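Local coordinates for tetraacyldisaccharide 4'-kinase (Aquifex aeolicus, PDB 4EHX), which probably transfers the gamma-phosphate of ATP to the 4'-position of a tetraacyldisaccharide 1-phosphate, forming lipid IVA, at residues P8-Y13 with L165-L170; V67-R72 with V111-S116; R178-L183 with T197-F202. All blocks are in the same frame, centred on the assembly; numbering follows the deposited sequence. Where two conformers were deposited one is given.

Interaction 1: residues P8-Y13 with L165-L170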
ATOM      1  N   PRO A   8      19.431   9.645 -19.999  1.00 37.19           N
ATOM      2  CA  PRO A   8      18.786  10.598 -20.912  1.00 39.01           C
ATOM      3  C   PRO A   8      17.278  10.614 -20.731  1.00 31.23           C
ATOM      4  O   PRO A   8      16.653  11.677 -20.805  1.00 33.05           O
ATOM      5  CB  PRO A   8      19.144  10.044 -22.296  1.00 38.27           C
ATOM      6  CG  PRO A   8      20.464   9.374 -22.080  1.00 41.94           C
ATOM      7  CD  PRO A   8      20.340   8.737 -20.719  1.00 34.99           C
ATOM      8  N   PHE A   9      16.699   9.442 -20.495  1.00 34.71           N
ATOM      9  CA  PHE A   9      15.270   9.345 -20.262  1.00 34.45           C
ATOM     10  C   PHE A   9      14.902  10.007 -18.939  1.00 36.37           C
ATOM     11  O   PHE A   9      13.869  10.650 -18.843  1.00 34.84           O
ATOM     12  CB  PHE A   9      14.820   7.882 -20.300  1.00 40.66           C
ATOM     13  CG  PHE A   9      15.002   7.241 -21.646  1.00 52.39           C
ATOM     14  CD1 PHE A   9      14.136   7.541 -22.691  1.00 54.62           C
ATOM     15  CD2 PHE A   9      16.046   6.360 -21.876  1.00 58.93           C
ATOM     16  CE1 PHE A   9      14.303   6.965 -23.938  1.00 58.15           C
ATOM     17  CE2 PHE A   9      16.221   5.779 -23.124  1.00 64.60           C
ATOM     18  CZ  PHE A   9      15.347   6.082 -24.155  1.00 63.49           C
ATOM     19  N   SER A  10      15.763   9.860 -17.933  1.00 33.61           N
ATOM     20  CA  SER A  10      15.545  10.509 -16.639  1.00 30.50           C
ATOM     21  C   SER A  10      15.513  12.032 -16.739  1.00 25.43           C
ATOM     22  O   SER A  10      14.667  12.673 -16.130  1.00 27.34           O
ATOM     23  CB  SER A  10      16.617  10.095 -15.637  1.00 34.00           C
ATOM     24  OG  SER A  10      16.493   8.723 -15.320  1.00 47.09           O
ATOM     25  N   TYR A  11      16.455  12.614 -17.475  1.00 32.05           N
ATOM     26  CA  TYR A  11      16.476  14.070 -17.626  1.00 30.12           C
ATOM     27  C   TYR A  11      15.226  14.541 -18.359  1.00 31.19           C
ATOM     28  O   TYR A  11      14.632  15.560 -18.005  1.00 29.29           O
ATOM     29  CB  TYR A  11      17.720  14.528 -18.393  1.00 26.81           C
ATOM     30  CG  TYR A  11      19.029  14.161 -17.738  1.00 30.90           C
ATOM     31  CD1 TYR A  11      19.199  14.241 -16.353  1.00 39.52           C
ATOM     32  CD2 TYR A  11      20.096  13.713 -18.508  1.00 33.11           C
ATOM     33  CE1 TYR A  11      20.417  13.889 -15.768  1.00 33.22           C
ATOM     34  CE2 TYR A  11      21.300  13.373 -17.941  1.00 35.50           C
ATOM     35  CZ  TYR A  11      21.459  13.464 -16.579  1.00 40.12           C
ATOM     36  OH  TYR A  11      22.672  13.108 -16.049  1.00 44.59           O
ATOM     37  N   LEU A  12      14.822  13.802 -19.385  1.00 34.62           N
ATOM     38  CA  LEU A  12      13.611  14.162 -20.120  1.00 34.49           C
ATOM     39  C   LEU A  12      12.392  14.076 -19.202  1.00 36.65           C
ATOM     40  O   LEU A  12      11.600  15.016 -19.108  1.00 35.18           O
ATOM     41  CB  LEU A  12      13.428  13.259 -21.338  1.00 43.50           C
ATOM     42  CG  LEU A  12      12.088  13.352 -22.066  1.00 43.90           C
ATOM     43  CD1 LEU A  12      11.944  14.705 -22.740  1.00 44.09           C
ATOM     44  CD2 LEU A  12      11.969  12.224 -23.082  1.00 52.27           C
ATOM     45  N   TYR A  13      12.262  12.939 -18.523  1.00 28.84           N
ATOM     46  CA  TYR A  13      11.180  12.700 -17.584  1.00 28.78           C
ATOM     47  C   TYR A  13      11.107  13.792 -16.517  1.00 28.95           C
ATOM     48  O   TYR A  13      10.013  14.202 -16.112  1.00 29.08           O
ATOM     49  CB  TYR A  13      11.360  11.326 -16.928  1.00 30.99           C
ATOM     50  CG  TYR A  13      10.241  10.928 -16.004  1.00 35.13           C
ATOM     51  CD1 TYR A  13       8.959  10.701 -16.491  1.00 45.22           C
ATOM     52  CD2 TYR A  13      10.469  10.758 -14.646  1.00 45.37           C
ATOM     53  CE1 TYR A  13       7.930  10.321 -15.644  1.00 47.12           C
ATOM     54  CE2 TYR A  13       9.449  10.387 -13.789  1.00 58.66           C
ATOM     55  CZ  TYR A  13       8.180  10.170 -14.291  1.00 60.51           C
ATOM     56  OH  TYR A  13       7.163   9.798 -13.434  1.00 58.79           O
ATOM     57  N   LEU A 165      13.145   7.871 -12.267  1.00 29.83           N
ATOM     58  CA  LEU A 165      12.884   6.920 -13.343  1.00 25.04           C
ATOM     59  C   LEU A 165      13.306   7.491 -14.687  1.00 30.27           C
ATOM     60  O   LEU A 165      13.152   8.693 -14.921  1.00 29.00           O
ATOM     61  CB  LEU A 165      11.376   6.648 -13.425  1.00 28.65           C
ATOM     62  CG  LEU A 165      10.731   5.875 -12.277  1.00 40.36           C
ATOM     63  CD1 LEU A 165       9.223   6.086 -12.287  1.00 37.42           C
ATOM     64  CD2 LEU A 165      11.079   4.401 -12.390  1.00 37.28           C
ATOM     65  N   PRO A 166      13.794   6.630 -15.595  1.00 36.56           N
ATOM     66  CA  PRO A 166      13.989   5.192 -15.370  1.00 41.74           C
ATOM     67  C   PRO A 166      15.363   4.836 -14.803  1.00 42.39           C
ATOM     68  O   PRO A 166      15.581   3.678 -14.452  1.00 44.28           O
ATOM     69  CB  PRO A 166      13.836   4.604 -16.774  1.00 44.08           C
ATOM     70  CG  PRO A 166      14.319   5.676 -17.671  1.00 44.03           C
ATOM     71  CD  PRO A 166      13.946   6.988 -17.019  1.00 34.27           C
ATOM     72  N   ALA A 167      16.279   5.797 -14.712  1.00 32.89           N
ATOM     73  CA  ALA A 167      17.604   5.496 -14.152  1.00 39.33           C
ATOM     74  C   ALA A 167      17.496   5.022 -12.695  1.00 41.83           C
ATOM     75  O   ALA A 167      18.211   4.117 -12.267  1.00 38.94           O
ATOM     76  CB  ALA A 167      18.533   6.694 -14.259  1.00 32.61           C
ATOM     77  N   GLY A 168      16.602   5.641 -11.934  1.00 34.99           N
ATOM     78  CA  GLY A 168      16.354   5.212 -10.564  1.00 30.61           C
ATOM     79  C   GLY A 168      14.892   4.892 -10.352  1.00 33.45           C
ATOM     80  O   GLY A 168      14.163   4.666 -11.318  1.00 33.31           O
ATOM     81  N   ASN A 169      14.453   4.900  -9.095  1.00 32.29           N
ATOM     82  CA  ASN A 169      13.084   4.521  -8.760  1.00 33.49           C
ATOM     83  C   ASN A 169      12.150   5.672  -8.420  1.00 32.49           C
ATOM     84  O   ASN A 169      10.981   5.446  -8.118  1.00 29.14           O
ATOM     85  CB  ASN A 169      13.078   3.525  -7.594  1.00 38.31           C
ATOM     86  CG  ASN A 169      13.901   2.299  -7.882  1.00 44.60           C
ATOM     87  OD1 ASN A 169      13.524   1.471  -8.710  1.00 44.83           O
ATOM     88  ND2 ASN A 169      15.040   2.179  -7.210  1.00 41.03           N
ATOM     89  N   LEU A 170      12.645   6.904  -8.455  1.00 31.53           N
ATOM     90  CA  LEU A 170      11.805   8.031  -8.057  1.00 29.72           C
ATOM     91  C   LEU A 170      10.763   8.380  -9.124  1.00 27.99           C
ATOM     92  O   LEU A 170      11.082   8.509 -10.316  1.00 28.96           O
ATOM     93  CB  LEU A 170      12.659   9.256  -7.710  1.00 32.11           C
ATOM     94  CG  LEU A 170      13.562   9.118  -6.480  1.00 33.10           C
ATOM     95  CD1 LEU A 170      14.354  10.404  -6.258  1.00 30.10           C
ATOM     96  CD2 LEU A 170      12.731   8.766  -5.250  1.00 29.92           C
TER
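Ser10, Phe9 and Tyr13, on one flank of helix 7-25, meet the loop residues Leu165, Pro166 and Ala167. Ser10 carries its hydroxyl anti to its own carbonyl carbon (chi1 -67°), and Ser10 OG sits beside the loop, 3.0 Å from Ala167 N and 3.5 Å from Pro166 CD. This OG is hydrogen-bonded to the carbonyl of Leu164, just before the segment. Leu165 O receives a CA-H...O contact from Ser10 CA at 3.5 Å. Pro166, preceded by a cis peptide bond, meets the base of the Phe9 side chain through its ring: Phe9 CB lies 3.5 Å from Pro166 CG, while the end of the phenylalanine side chain leads away from the loop. In Tyr13, CG is anti to the backbone N (chi1 -176°) and the side chain points at the loop; Tyr13 CD2 comes within 3.4 Å of Leu165 O, and CE2 is 4.2 Å from Leu165 CB. Tyr13 OH bonds to the carbonyl of Arg171. The contact thus joins the N-terminal helix to the loop between helix 157-160 and strand 182-186, a loop whose Asn169 is tied through its backbone to Val46 of the predicted ATP-binding loop.

Interaction 2: residues V67-R72 with V111-S116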
ATOM      1  N   VAL A  67     -15.127   4.789   6.855  1.00 19.82           N
ATOM      2  CA  VAL A  67     -13.945   5.037   6.012  1.00 19.98           C
ATOM      3  C   VAL A  67     -14.101   4.415   4.630  1.00 21.13           C
ATOM      4  O   VAL A  67     -14.607   3.293   4.483  1.00 20.25           O
ATOM      5  CB  VAL A  67     -12.687   4.418   6.684  1.00 22.24           C
ATOM      6  CG1 VAL A  67     -11.440   4.560   5.781  1.00 20.22           C
ATOM      7  CG2 VAL A  67     -12.465   5.021   8.080  1.00 22.46           C
ATOM      8  N   CYS A  68     -13.656   5.134   3.608  1.00 19.89           N
ATOM      9  CA  CYS A  68     -13.605   4.572   2.270  1.00 18.40           C
ATOM     10  C   CYS A  68     -12.236   4.819   1.678  1.00 18.95           C
ATOM     11  O   CYS A  68     -11.753   5.951   1.672  1.00 19.55           O
ATOM     12  CB  CYS A  68     -14.686   5.185   1.376  1.00 17.40           C
ATOM     13  SG  CYS A  68     -14.763   4.488  -0.289  1.00 22.51           S
ATOM     14  N   ILE A  69     -11.617   3.762   1.163  1.00 18.92           N
ATOM     15  CA  ILE A  69     -10.351   3.898   0.444  1.00 18.80           C
ATOM     16  C   ILE A  69     -10.635   4.219  -1.020  1.00 18.31           C
ATOM     17  O   ILE A  69     -11.481   3.583  -1.631  1.00 19.71           O
ATOM     18  CB  ILE A  69      -9.553   2.576   0.451  1.00 21.08           C
ATOM     19  CG1 ILE A  69      -9.397   2.031   1.874  1.00 24.23           C
ATOM     20  CG2 ILE A  69      -8.204   2.752  -0.291  1.00 18.08           C
ATOM     21  CD1 ILE A  69      -8.701   2.957   2.811  1.00 22.78           C
ATOM     22  N   LEU A  70      -9.932   5.204  -1.576  1.00 18.58           N
ATOM     23  CA  LEU A  70     -10.018   5.480  -3.003  1.00 16.93           C
ATOM     24  C   LEU A  70      -8.723   4.996  -3.608  1.00 20.43           C
ATOM     25  O   LEU A  70      -7.660   5.593  -3.381  1.00 19.19           O
ATOM     26  CB  LEU A  70     -10.194   6.992  -3.279  1.00 17.85           C
ATOM     27  CG  LEU A  70     -11.426   7.650  -2.656  1.00 23.14           C
ATOM     28  CD1 LEU A  70     -11.472   9.163  -3.019  1.00 19.75           C
ATOM     29  CD2 LEU A  70     -12.698   6.942  -3.149  1.00 24.44           C
ATOM     30  N   SER A  71      -8.822   3.897  -4.348  1.00 19.41           N
ATOM     31  CA  SER A  71      -7.669   3.250  -4.960  0.50 23.35           C
ATOM     32  C   SER A  71      -7.683   3.457  -6.483  1.00 25.47           C
ATOM     33  O   SER A  71      -8.747   3.612  -7.080  1.00 26.09           O
ATOM     34  CB  SER A  71      -7.713   1.759  -4.610  0.50 23.51           C
ATOM     35  OG  SER A  71      -6.451   1.148  -4.729  0.50 21.54           O
ATOM     36  N   ARG A  72      -6.505   3.441  -7.102  1.00 27.51           N
ATOM     37  CA  ARG A  72      -6.390   3.626  -8.551  1.00 24.85           C
ATOM     38  C   ARG A  72      -6.967   2.476  -9.335  1.00 31.68           C
ATOM     39  O   ARG A  72      -7.703   2.688 -10.303  1.00 33.02           O
ATOM     40  CB  ARG A  72      -4.929   3.815  -8.972  1.00 25.31           C
ATOM     41  CG  ARG A  72      -4.780   4.210 -10.443  1.00 32.17           C
ATOM     42  CD  ARG A  72      -3.328   4.503 -10.798  1.00 36.89           C
ATOM     43  NE  ARG A  72      -3.196   5.030 -12.155  1.00 43.79           N
ATOM     44  CZ  ARG A  72      -2.043   5.405 -12.706  1.00 56.78           C
ATOM     45  NH1 ARG A  72      -2.023   5.878 -13.946  1.00 56.66           N
ATOM     46  NH2 ARG A  72      -0.909   5.309 -12.021  1.00 55.64           N
ATOM     47  N   VAL A 111     -13.912  -1.500   6.176  1.00 21.54           N
ATOM     48  CA  VAL A 111     -13.706  -0.292   5.375  1.00 19.93           C
ATOM     49  C   VAL A 111     -14.183  -0.501   3.941  1.00 23.19           C
ATOM     50  O   VAL A 111     -14.043  -1.595   3.404  1.00 22.29           O
ATOM     51  CB  VAL A 111     -12.212   0.077   5.378  1.00 25.95           C
ATOM     52  CG1 VAL A 111     -11.960   1.257   4.485  1.00 26.69           C
ATOM     53  CG2 VAL A 111     -11.744   0.371   6.812  1.00 26.15           C
ATOM     54  N   SER A 112     -14.744   0.538   3.317  1.00 19.46           N
ATOM     55  CA  SER A 112     -15.109   0.450   1.907  1.00 18.97           C
ATOM     56  C   SER A 112     -13.895   0.708   1.005  1.00 16.66           C
ATOM     57  O   SER A 112     -12.960   1.391   1.399  1.00 18.79           O
ATOM     58  CB  SER A 112     -16.249   1.421   1.559  1.00 22.65           C
ATOM     59  OG  SER A 112     -17.436   1.107   2.278  1.00 23.38           O
ATOM     60  N   VAL A 113     -13.922   0.139  -0.194  1.00 19.38           N
ATOM     61  CA  VAL A 113     -12.857   0.345  -1.179  1.00 22.29           C
ATOM     62  C   VAL A 113     -13.492   0.625  -2.529  1.00 23.88           C
ATOM     63  O   VAL A 113     -14.378  -0.107  -2.995  1.00 19.98           O
ATOM     64  CB  VAL A 113     -11.934  -0.878  -1.306  1.00 23.70           C
ATOM     65  CG1 VAL A 113     -10.876  -0.649  -2.406  1.00 19.55           C
ATOM     66  CG2 VAL A 113     -11.264  -1.171   0.028  1.00 18.82           C
ATOM     67  N   VAL A 114     -13.044   1.703  -3.148  1.00 18.43           N
ATOM     68  CA  VAL A 114     -13.518   2.079  -4.471  1.00 20.65           C
ATOM     69  C   VAL A 114     -12.308   2.229  -5.393  1.00 20.58           C
ATOM     70  O   VAL A 114     -11.299   2.825  -5.014  1.00 23.72           O
ATOM     71  CB  VAL A 114     -14.344   3.397  -4.404  1.00 24.49           C
ATOM     72  CG1 VAL A 114     -14.547   3.988  -5.798  1.00 26.99           C
ATOM     73  CG2 VAL A 114     -15.680   3.142  -3.687  1.00 22.32           C
ATOM     74  N   ALA A 115     -12.401   1.636  -6.583  1.00 23.22           N
ATOM     75  CA  ALA A 115     -11.342   1.729  -7.573  1.00 25.10           C
ATOM     76  C   ALA A 115     -11.779   2.697  -8.670  1.00 23.80           C
ATOM     77  O   ALA A 115     -12.846   2.546  -9.267  1.00 25.03           O
ATOM     78  CB  ALA A 115     -11.032   0.343  -8.170  1.00 26.94           C
ATOM     79  N   SER A 116     -10.950   3.695  -8.925  1.00 22.15           N
ATOM     80  CA  SER A 116     -11.250   4.670  -9.950  1.00 24.54           C
ATOM     81  C   SER A 116      -9.963   5.415 -10.260  1.00 23.67           C
ATOM     82  O   SER A 116      -9.324   5.946  -9.364  1.00 24.45           O
ATOM     83  CB  SER A 116     -12.307   5.640  -9.412  1.00 30.85           C
ATOM     84  OG  SER A 116     -12.779   6.500 -10.418  1.00 31.68           O
TER
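Val114, Ser71 and Ile69 have the most surface buried where parallel strands 67-71 and 112-116 pair in the core of the P-loop NTPase fold. Val114 is held through both its N and its O: Val114 N donates to Ile69 O at 2.9 Å, and Val114 O accepts from Ser71 N at 2.8 Å, the second bond running almost straight along the C=O axis (172° at the oxygen). Its isopropyl group lies on the face shared with Cys68 and Leu70. Val114 CG2, anti to the carbonyl carbon, touches Cys68 SG at 3.8 Å, and CB meets Leu70 CD2 where the two side chains lie side by side and point the same way. Ile69 faces the other side. With chi1 at -52°, Ile69 CG1 is anti to the carbonyl carbon and reaches Val111 CG1 at 3.7 Å, the side chains crossing obliquely; Ile69 CB packs on Val113 CG2. Ile69 N gives Ser112 O a nearly straight bond at 2.7 Å. Ser71 O accepts from Ser116 N at 2.9 Å and also receives a CA-H...O contact from Ala115 CA at 3.2 Å. Strand 134-138 flanks strand 67-71, strand 81-86 flanks 112-116, and Leu130 of helix 119-130 touches Val114. Every hydrogen bond between the segments is backbone to backbone, and the side chains that meet do so mainly through carbon and the Cys68 sulfur, consistent with a register set mainly by the peptide groups; buried hydroxyls find partners elsewhere, Ser71 OG in Asp138 OD2 and Ser112 OG in Tyr87 N.

Interaction 3: residues R178-L183 with T197-F202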
ATOM      1  N   ARG A 178       8.331  18.819  -0.354  1.00 29.87           N
ATOM      2  CA  ARG A 178       7.669  20.025   0.144  1.00 25.14           C
ATOM      3  C   ARG A 178       6.131  19.975   0.145  1.00 23.64           C
ATOM      4  O   ARG A 178       5.490  20.704   0.908  1.00 26.52           O
ATOM      5  CB  ARG A 178       8.155  21.272  -0.618  1.00 28.00           C
ATOM      6  CG  ARG A 178       7.705  21.357  -2.075  1.00 24.18           C
ATOM      7  CD  ARG A 178       8.429  22.520  -2.770  1.00 33.54           C
ATOM      8  NE  ARG A 178       8.122  22.595  -4.197  1.00 37.34           N
ATOM      9  CZ  ARG A 178       8.883  23.222  -5.095  1.00 49.94           C
ATOM     10  NH1 ARG A 178      10.006  23.823  -4.715  1.00 48.12           N
ATOM     11  NH2 ARG A 178       8.528  23.243  -6.376  1.00 45.62           N
ATOM     12  N   ARG A 179       5.536  19.146  -0.713  1.00 23.25           N
ATOM     13  CA  ARG A 179       4.065  19.035  -0.755  1.00 24.72           C
ATOM     14  C   ARG A 179       3.466  18.306   0.449  1.00 21.68           C
ATOM     15  O   ARG A 179       2.273  18.437   0.717  1.00 23.42           O
ATOM     16  CB  ARG A 179       3.569  18.351  -2.032  1.00 26.95           C
ATOM     17  CG  ARG A 179       4.066  18.977  -3.317  1.00 26.04           C
ATOM     18  CD  ARG A 179       3.106  18.689  -4.467  1.00 18.68           C
ATOM     19  NE  ARG A 179       2.813  17.262  -4.704  1.00 21.65           N
ATOM     20  CZ  ARG A 179       3.493  16.467  -5.537  1.00 23.11           C
ATOM     21  NH1 ARG A 179       4.547  16.926  -6.207  1.00 24.14           N
ATOM     22  NH2 ARG A 179       3.114  15.207  -5.714  1.00 22.14           N
ATOM     23  N   ALA A 180       4.281  17.537   1.164  1.00 25.26           N
ATOM     24  CA  ALA A 180       3.791  16.779   2.310  1.00 26.38           C
ATOM     25  C   ALA A 180       3.341  17.659   3.470  1.00 27.37           C
ATOM     26  O   ALA A 180       3.972  18.663   3.770  1.00 25.12           O
ATOM     27  CB  ALA A 180       4.860  15.780   2.798  1.00 25.76           C
ATOM     28  N   ASP A 181       2.253  17.260   4.132  1.00 19.75           N
ATOM     29  CA  ASP A 181       1.892  17.850   5.416  1.00 29.06           C
ATOM     30  C   ASP A 181       2.574  17.110   6.546  1.00 28.25           C
ATOM     31  O   ASP A 181       2.806  17.664   7.622  1.00 27.34           O
ATOM     32  CB  ASP A 181       0.384  17.783   5.637  1.00 24.38           C
ATOM     33  CG  ASP A 181      -0.375  18.634   4.665  1.00 27.73           C
ATOM     34  OD1 ASP A 181       0.022  19.808   4.460  1.00 27.69           O
ATOM     35  OD2 ASP A 181      -1.371  18.129   4.115  1.00 23.00           O
ATOM     36  N   ALA A 182       2.845  15.830   6.316  1.00 24.22           N
ATOM     37  CA  ALA A 182       3.457  14.984   7.332  1.00 21.93           C
ATOM     38  C   ALA A 182       4.335  13.969   6.624  1.00 22.28           C
ATOM     39  O   ALA A 182       3.997  13.499   5.529  1.00 23.58           O
ATOM     40  CB  ALA A 182       2.385  14.266   8.165  1.00 21.00           C
ATOM     41  N   LEU A 183       5.468  13.646   7.239  1.00 21.41           N
ATOM     42  CA  LEU A 183       6.359  12.611   6.723  1.00 27.62           C
ATOM     43  C   LEU A 183       6.346  11.379   7.614  1.00 29.34           C
ATOM     44  O   LEU A 183       6.389  11.484   8.836  1.00 26.99           O
ATOM     45  CB  LEU A 183       7.800  13.118   6.636  1.00 23.29           C
ATOM     46  CG  LEU A 183       8.070  14.239   5.633  1.00 31.45           C
ATOM     47  CD1 LEU A 183       9.536  14.624   5.665  1.00 33.35           C
ATOM     48  CD2 LEU A 183       7.671  13.804   4.245  1.00 32.06           C
ATOM     49  N   THR A 197      12.907  18.185   8.322  1.00 43.00           N
ATOM     50  CA  THR A 197      12.381  19.122   7.349  1.00 43.28           C
ATOM     51  C   THR A 197      11.619  20.249   8.031  1.00 41.99           C
ATOM     52  O   THR A 197      11.229  21.220   7.384  1.00 48.88           O
ATOM     53  CB  THR A 197      11.392  18.429   6.395  1.00 44.82           C
ATOM     54  OG1 THR A 197      10.286  17.915   7.152  1.00 40.22           O
ATOM     55  CG2 THR A 197      12.067  17.293   5.648  1.00 45.11           C
ATOM     56  N   GLY A 198      11.378  20.106   9.328  1.00 38.82           N
ATOM     57  CA  GLY A 198      10.490  21.019  10.025  1.00 47.06           C
ATOM     58  C   GLY A 198       9.039  20.555  10.018  1.00 39.15           C
ATOM     59  O   GLY A 198       8.227  21.028  10.818  1.00 43.41           O
ATOM     60  N   LYS A 199       8.699  19.627   9.128  1.00 33.73           N
ATOM     61  CA  LYS A 199       7.339  19.080   9.095  1.00 33.87           C
ATOM     62  C   LYS A 199       7.120  18.025  10.184  1.00 27.89           C
ATOM     63  O   LYS A 199       8.066  17.360  10.603  1.00 29.96           O
ATOM     64  CB  LYS A 199       7.049  18.443   7.733  1.00 31.76           C
ATOM     65  CG  LYS A 199       7.176  19.399   6.554  1.00 33.52           C
ATOM     66  CD  LYS A 199       7.069  18.653   5.233  1.00 31.52           C
ATOM     67  CE  LYS A 199       7.168  19.598   4.041  1.00 32.92           C
ATOM     68  NZ  LYS A 199       6.019  20.556   3.979  1.00 26.17           N
ATOM     69  N   PRO A 200       5.861  17.847  10.617  1.00 30.38           N
ATOM     70  CA  PRO A 200       5.544  16.737  11.524  1.00 31.46           C
ATOM     71  C   PRO A 200       6.063  15.439  10.920  1.00 34.49           C
ATOM     72  O   PRO A 200       5.756  15.118   9.772  1.00 30.07           O
ATOM     73  CB  PRO A 200       4.015  16.728  11.546  1.00 35.19           C
ATOM     74  CG  PRO A 200       3.620  18.131  11.160  1.00 38.40           C
ATOM     75  CD  PRO A 200       4.655  18.561  10.166  1.00 33.17           C
ATOM     76  N   THR A 201       6.838  14.694  11.695  1.00 30.36           N
ATOM     77  CA  THR A 201       7.569  13.553  11.167  1.00 33.96           C
ATOM     78  C   THR A 201       7.444  12.376  12.131  1.00 29.59           C
ATOM     79  O   THR A 201       7.570  12.551  13.340  1.00 27.24           O
ATOM     80  CB  THR A 201       9.050  13.926  10.939  1.00 39.82           C
ATOM     81  OG1 THR A 201       9.117  15.003   9.994  1.00 35.22           O
ATOM     82  CG2 THR A 201       9.840  12.733  10.408  1.00 32.32           C
ATOM     83  N   PHE A 202       7.197  11.191  11.582  1.00 24.56           N
ATOM     84  CA  PHE A 202       6.883   9.999  12.373  1.00 29.15           C
ATOM     85  C   PHE A 202       7.636   8.775  11.879  1.00 30.76           C
ATOM     86  O   PHE A 202       7.444   8.332  10.748  1.00 27.73           O
ATOM     87  CB  PHE A 202       5.389   9.692  12.270  1.00 23.58           C
ATOM     88  CG  PHE A 202       4.520  10.855  12.622  1.00 27.82           C
ATOM     89  CD1 PHE A 202       4.160  11.776  11.652  1.00 25.81           C
ATOM     90  CD2 PHE A 202       4.104  11.053  13.932  1.00 30.35           C
ATOM     91  CE1 PHE A 202       3.369  12.866  11.977  1.00 29.72           C
ATOM     92  CE2 PHE A 202       3.321  12.142  14.267  1.00 31.48           C
ATOM     93  CZ  PHE A 202       2.954  13.048  13.286  1.00 31.32           C
TER
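Strands 182-186 and 201-212 begin their parallel pairing here, with Leu183 bridged to Thr201 and the turn before Thr201 folded against the end of a 3-10 segment. Leu183 N donates to Pro200 O at 2.9 Å, and Leu183 O accepts from Phe202 N, also at 2.9 Å. Ahead of the strands, Lys199 stretches back beside the other segment. Its chain bends at chi4 (-65°), and Lys199 NZ reaches two carbonyls: Ala180 O at 2.8 Å, met nearly head-on, and Arg178 O at 3.1 Å, where the ammonium sits above the carbonyl plane. The lysine is thus hydrogen-bonded to two backbone oxygens; Asp181 is turned away and bonds through OD2 to Asn151 N. In this P-loop kinase the parallel strands 150-156, 182-186 and 201-212 pair in succession, and the bend that feeds the last is an ST turn: Thr197 OG1, placed between backbone N and carbonyl carbon (chi1 61°), accepts from Lys199 N at 3.1 Å. Thr197 CG2 meets Leu183 CD1 at 3.7 Å, the two side chains tip to tip. Leu183 is the residue most covered in the contact; beyond the two segments it also packs on Leu153 of strand 150-156. Phe202 turns a ring edge to Leu183 O and to Ala182 CB, which is 4.2 Å from Phe202 CE1, while Lys305 and Leu306 of helix 303-312 touch the Phe202 side chain.

How the interactions relate
None of the three contacts touches another: nearest atoms are about 9 Å apart between interactions 1 and 2, about 10 Å between 1 and 3, and about 12 Å between 2 and 3. Interactions 2 and 3 are strand pairings, whereas interaction 1 joins a helix to a loop. Between side chains, Leu170 of interaction 1 lies about 4 Å from Ser45 and Ser71 of interaction 2 about 6 Å from Lys51, whereas Leu183 of interaction 3 is about 12 Å from Ser49. Interactions 1 and 2 thus lie near the predicted ATP site. Bound EPE, probably from the crystallisation liquor, comes about 4 Å from the Tyr13 side chain and about 3 Å from that of Arg72.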